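Local coordinates for putative lipase/esterase (Lactobacillus plantarum WCFS1, PDB 3BXP), which is a putative carboxylesterase of the alpha/beta-hydrolase clan that probably hydrolyses carboxylic ester bonds, at residues B[84-98]-B[137-149]. Numbering follows the deposited sequence.
Sequences PWALQQLGATIDWIT and TRYHLDHYQGQHA
From Tyr139 to Gly146 the loop runs along helix 85-99 in the direction of the helix, and the CA atoms of Asp95 and Gln145 come within 4.7 Å. The loop begins at a Schellman motif, with His140 at positive phi, and passes through a type I turn, Leu141 to Tyr144. Gln88 NE2 donates to Tyr139 O at 3.1 Å, from above the carbonyl plane. The Leu141 methyl CD2 packs against the helix backbone at Leu87 O. The Tyr144 ring lays one face on the helix backbone, with Ala92 N 3.8 Å above its plane. Its OH is hydrogen-bonded to Thr11. A leucine in place of Tyr144 would probably leave Thr11 without this partner and the Gly91-Ala92 backbone without its flat cover. Gly91 suits this site, since a CB would clash with the ring. Asp95 CG, anti to N (chi1 -173°), carries the carboxylate to the loop, where Gln145 N meets OD2 on its anti side at 2.8 Å. A water 2.9 Å from Gly91 O and 3.0 Å from Gln145 O can donate to either. Gln88 and Asp95 thus bond to loop backbone on either side of Tyr144, joining the lead-in to strand 150-154 to a helix packed on strand 35-41.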
# COMPACT_ATOMS: atom_id res chain seq x y z
N PRO B 84 -17.49 -24.32 8.24
CA PRO B 84 -16.10 -24.41 7.82
C PRO B 84 -15.94 -24.84 6.37
O PRO B 84 -14.83 -24.98 5.85
CB PRO B 84 -15.53 -25.47 8.74
CG PRO B 84 -16.65 -26.39 8.94
CD PRO B 84 -17.90 -25.52 9.00
N TRP B 85 -17.06 -25.01 5.71
CA TRP B 85 -17.07 -25.68 4.40
C TRP B 85 -16.15 -25.07 3.34
O TRP B 85 -15.47 -25.82 2.64
CB TRP B 85 -18.49 -25.81 3.83
CG TRP B 85 -19.49 -26.06 4.93
CD1 TRP B 85 -20.48 -25.19 5.34
CD2 TRP B 85 -19.56 -27.18 5.81
NE1 TRP B 85 -21.13 -25.71 6.42
CE2 TRP B 85 -20.60 -26.94 6.71
CE3 TRP B 85 -18.84 -28.38 5.91
CZ2 TRP B 85 -20.94 -27.84 7.72
CZ3 TRP B 85 -19.20 -29.29 6.90
CH2 TRP B 85 -20.25 -29.02 7.77
N ALA B 86 -16.14 -23.75 3.21
CA ALA B 86 -15.33 -23.11 2.16
C ALA B 86 -13.84 -23.45 2.30
O ALA B 86 -13.17 -23.58 1.30
CB ALA B 86 -15.54 -21.58 2.12
N LEU B 87 -13.34 -23.52 3.53
CA LEU B 87 -11.93 -23.85 3.82
C LEU B 87 -11.58 -25.28 3.36
O LEU B 87 -10.56 -25.51 2.70
CB LEU B 87 -11.64 -23.70 5.32
CG LEU B 87 -11.78 -22.33 5.94
CD1 LEU B 87 -11.64 -22.44 7.45
CD2 LEU B 87 -10.75 -21.35 5.36
N GLN B 88 -12.49 -26.22 3.63
CA GLN B 88 -12.36 -27.64 3.22
C GLN B 88 -12.39 -27.75 1.70
O GLN B 88 -11.57 -28.45 1.10
CB GLN B 88 -13.44 -28.49 3.92
CG GLN B 88 -13.23 -28.50 5.44
CD GLN B 88 -14.41 -28.93 6.32
OE1 GLN B 88 -15.56 -28.96 5.92
NE2 GLN B 88 -14.09 -29.20 7.57
N GLN B 89 -13.27 -26.98 1.06
CA GLN B 89 -13.38 -26.97 -0.42
C GLN B 89 -12.13 -26.40 -1.09
O GLN B 89 -11.70 -26.88 -2.11
CB GLN B 89 -14.59 -26.17 -0.84
CG GLN B 89 -15.92 -26.75 -0.41
CD GLN B 89 -17.12 -25.80 -0.61
OE1 GLN B 89 -17.00 -24.55 -0.62
NE2 GLN B 89 -18.30 -26.41 -0.74
N LEU B 90 -11.57 -25.37 -0.49
CA LEU B 90 -10.36 -24.77 -1.02
C LEU B 90 -9.22 -25.81 -0.84
O LEU B 90 -8.44 -26.04 -1.74
CB LEU B 90 -10.06 -23.46 -0.32
CG LEU B 90 -8.79 -22.68 -0.70
CD1 LEU B 90 -8.52 -22.66 -2.23
CD2 LEU B 90 -8.86 -21.26 -0.11
N GLY B 91 -9.16 -26.44 0.33
CA GLY B 91 -8.23 -27.54 0.52
C GLY B 91 -8.40 -28.70 -0.47
O GLY B 91 -7.41 -29.28 -0.96
N ALA B 92 -9.66 -29.09 -0.69
CA ALA B 92 -10.00 -30.14 -1.64
C ALA B 92 -9.61 -29.75 -3.08
O ALA B 92 -9.25 -30.61 -3.88
CB ALA B 92 -11.48 -30.51 -1.55
N THR B 93 -9.67 -28.46 -3.39
CA THR B 93 -9.37 -27.96 -4.75
C THR B 93 -7.85 -27.99 -4.97
O THR B 93 -7.34 -28.34 -6.08
CB THR B 93 -9.95 -26.52 -4.96
OG1 THR B 93 -11.36 -26.52 -4.72
CG2 THR B 93 -9.67 -26.01 -6.37
N ILE B 94 -7.12 -27.57 -3.96
CA ILE B 94 -5.68 -27.68 -3.99
C ILE B 94 -5.28 -29.17 -4.18
O ILE B 94 -4.44 -29.52 -5.04
CB ILE B 94 -5.02 -27.10 -2.73
CG1 ILE B 94 -5.18 -25.55 -2.69
CG2 ILE B 94 -3.56 -27.49 -2.69
CD1 ILE B 94 -4.89 -24.91 -1.29
N ASP B 95 -5.89 -30.05 -3.40
CA ASP B 95 -5.65 -31.49 -3.57
C ASP B 95 -5.96 -31.96 -4.98
O ASP B 95 -5.16 -32.59 -5.67
CB ASP B 95 -6.50 -32.23 -2.56
CG ASP B 95 -6.22 -33.71 -2.51
OD1 ASP B 95 -6.53 -34.36 -3.50
OD2 ASP B 95 -5.78 -34.24 -1.48
N TRP B 96 -7.13 -31.57 -5.48
CA TRP B 96 -7.49 -31.96 -6.84
C TRP B 96 -6.45 -31.50 -7.88
O TRP B 96 -6.01 -32.26 -8.76
CB TRP B 96 -8.90 -31.46 -7.18
CG TRP B 96 -9.33 -31.87 -8.54
CD1 TRP B 96 -9.83 -33.10 -8.93
CD2 TRP B 96 -9.32 -31.06 -9.73
NE1 TRP B 96 -10.13 -33.08 -10.28
CE2 TRP B 96 -9.81 -31.84 -10.79
CE3 TRP B 96 -8.95 -29.72 -9.99
CZ2 TRP B 96 -9.94 -31.34 -12.09
CZ3 TRP B 96 -9.07 -29.24 -11.29
CH2 TRP B 96 -9.56 -30.05 -12.32
N ILE B 97 -5.98 -30.27 -7.73
CA ILE B 97 -4.96 -29.73 -8.64
C ILE B 97 -3.73 -30.63 -8.60
O ILE B 97 -3.16 -30.91 -9.65
CB ILE B 97 -4.61 -28.27 -8.28
CG1 ILE B 97 -5.77 -27.33 -8.74
CG2 ILE B 97 -3.27 -27.85 -8.89
CD1 ILE B 97 -5.80 -25.97 -8.10
N THR B 98 -3.32 -31.07 -7.41
CA THR B 98 -2.14 -31.94 -7.33
C THR B 98 -2.36 -33.23 -8.11
O THR B 98 -1.44 -33.75 -8.72
CB THR B 98 -1.65 -32.25 -5.88
OG1 THR B 98 -2.57 -33.07 -5.16
CG2 THR B 98 -1.36 -30.99 -5.12
N THR B 137 -5.94 -29.29 11.85
CA THR B 137 -6.53 -30.49 12.42
C THR B 137 -7.96 -30.15 12.72
O THR B 137 -8.89 -30.83 12.29
CB THR B 137 -5.82 -30.96 13.69
OG1 THR B 137 -4.54 -31.50 13.34
CG2 THR B 137 -6.64 -32.05 14.35
N ARG B 138 -8.12 -29.02 13.38
CA ARG B 138 -9.43 -28.60 13.83
C ARG B 138 -10.42 -28.48 12.70
O ARG B 138 -11.61 -28.70 12.89
CB ARG B 138 -9.32 -27.26 14.54
CG ARG B 138 -10.64 -26.69 14.98
CD ARG B 138 -10.47 -25.22 15.35
NE ARG B 138 -9.67 -25.08 16.56
CZ ARG B 138 -10.17 -25.19 17.78
NH1 ARG B 138 -11.46 -25.43 17.94
NH2 ARG B 138 -9.38 -25.05 18.84
N TYR B 139 -9.94 -28.09 11.51
CA TYR B 139 -10.83 -27.78 10.36
C TYR B 139 -10.67 -28.85 9.29
O TYR B 139 -11.12 -28.71 8.13
CB TYR B 139 -10.56 -26.36 9.82
CG TYR B 139 -11.04 -25.31 10.80
CD1 TYR B 139 -12.40 -25.10 11.04
CD2 TYR B 139 -10.15 -24.53 11.47
CE1 TYR B 139 -12.84 -24.17 11.95
CE2 TYR B 139 -10.57 -23.58 12.37
CZ TYR B 139 -11.92 -23.40 12.62
OH TYR B 139 -12.35 -22.44 13.52
N HIS B 140 -10.02 -29.93 9.71
CA HIS B 140 -9.95 -31.14 8.92
C HIS B 140 -9.25 -30.95 7.60
O HIS B 140 -9.70 -31.52 6.62
CB HIS B 140 -11.38 -31.66 8.68
CG HIS B 140 -12.17 -31.85 9.94
ND1 HIS B 140 -12.12 -33.01 10.69
CD2 HIS B 140 -13.01 -31.02 10.61
CE1 HIS B 140 -12.90 -32.89 11.75
NE2 HIS B 140 -13.45 -31.69 11.73
N LEU B 141 -8.17 -30.16 7.58
CA LEU B 141 -7.46 -29.80 6.34
C LEU B 141 -6.28 -30.72 6.11
O LEU B 141 -5.56 -30.66 5.10
CB LEU B 141 -6.95 -28.35 6.35
CG LEU B 141 -7.93 -27.18 6.44
CD1 LEU B 141 -7.23 -25.81 6.24
CD2 LEU B 141 -9.12 -27.41 5.51
N ASP B 142 -6.03 -31.57 7.09
CA ASP B 142 -4.89 -32.48 7.03
C ASP B 142 -5.27 -33.76 6.29
O ASP B 142 -4.49 -34.70 6.20
CB ASP B 142 -4.33 -32.75 8.44
CG ASP B 142 -5.39 -33.23 9.42
OD1 ASP B 142 -6.51 -33.59 9.00
OD2 ASP B 142 -5.09 -33.26 10.64
N HIS B 143 -6.49 -33.78 5.76
CA HIS B 143 -6.93 -34.85 4.90
C HIS B 143 -6.54 -34.58 3.44
O HIS B 143 -6.64 -35.44 2.56
CB HIS B 143 -8.44 -35.02 5.10
CG HIS B 143 -8.81 -35.41 6.50
ND1 HIS B 143 -8.26 -34.78 7.61
CD2 HIS B 143 -9.62 -36.38 6.99
CE1 HIS B 143 -8.73 -35.34 8.71
NE2 HIS B 143 -9.57 -36.30 8.36
N TYR B 144 -6.06 -33.37 3.17
CA TYR B 144 -5.82 -32.97 1.79
C TYR B 144 -4.34 -32.76 1.53
O TYR B 144 -3.62 -32.29 2.36
CB TYR B 144 -6.52 -31.64 1.48
CG TYR B 144 -7.98 -31.64 1.81
CD1 TYR B 144 -8.86 -32.42 1.11
CD2 TYR B 144 -8.47 -30.82 2.81
CE1 TYR B 144 -10.21 -32.42 1.41
CE2 TYR B 144 -9.79 -30.79 3.11
CZ TYR B 144 -10.67 -31.60 2.42
OH TYR B 144 -12.00 -31.58 2.76
N GLN B 145 -3.95 -33.09 0.30
CA GLN B 145 -2.61 -32.81 -0.24
C GLN B 145 -2.49 -31.44 -0.84
O GLN B 145 -3.45 -30.86 -1.35
CB GLN B 145 -2.28 -33.85 -1.32
CG GLN B 145 -2.05 -35.23 -0.81
CD GLN B 145 -0.85 -35.33 0.05
OE1 GLN B 145 0.21 -35.00 -0.38
NE2 GLN B 145 -1.00 -35.78 1.27
N GLY B 146 -1.26 -30.93 -0.80
CA GLY B 146 -0.85 -29.76 -1.55
C GLY B 146 -0.89 -28.57 -0.64
O GLY B 146 -1.62 -28.57 0.37
N GLN B 147 -0.08 -27.58 -0.96
CA GLN B 147 -0.11 -26.31 -0.23
C GLN B 147 0.23 -25.14 -1.13
O GLN B 147 0.93 -25.25 -2.08
CB GLN B 147 0.78 -26.33 1.01
CG GLN B 147 2.21 -26.77 0.76
CD GLN B 147 2.97 -26.96 2.08
OE1 GLN B 147 2.64 -27.83 2.89
NE2 GLN B 147 3.97 -26.11 2.30
N HIS B 148 -0.35 -24.01 -0.79
CA HIS B 148 -0.09 -22.78 -1.50
C HIS B 148 1.20 -22.16 -1.03
O HIS B 148 1.71 -22.43 0.06
CB HIS B 148 -1.29 -21.84 -1.39
CG HIS B 148 -1.50 -21.30 -0.02
ND1 HIS B 148 -1.95 -22.07 1.03
CD2 HIS B 148 -1.35 -20.05 0.46
CE1 HIS B 148 -2.01 -21.32 2.11
NE2 HIS B 148 -1.67 -20.07 1.79
N ALA B 149 1.75 -21.38 -1.93
CA ALA B 149 3.04 -20.71 -1.73
C ALA B 149 2.87 -19.23 -1.38
O ALA B 149 3.77 -18.60 -0.85
CB ALA B 149 3.77 -20.82 -3.04
O HOH W 1 -4.89 -28.82 0.35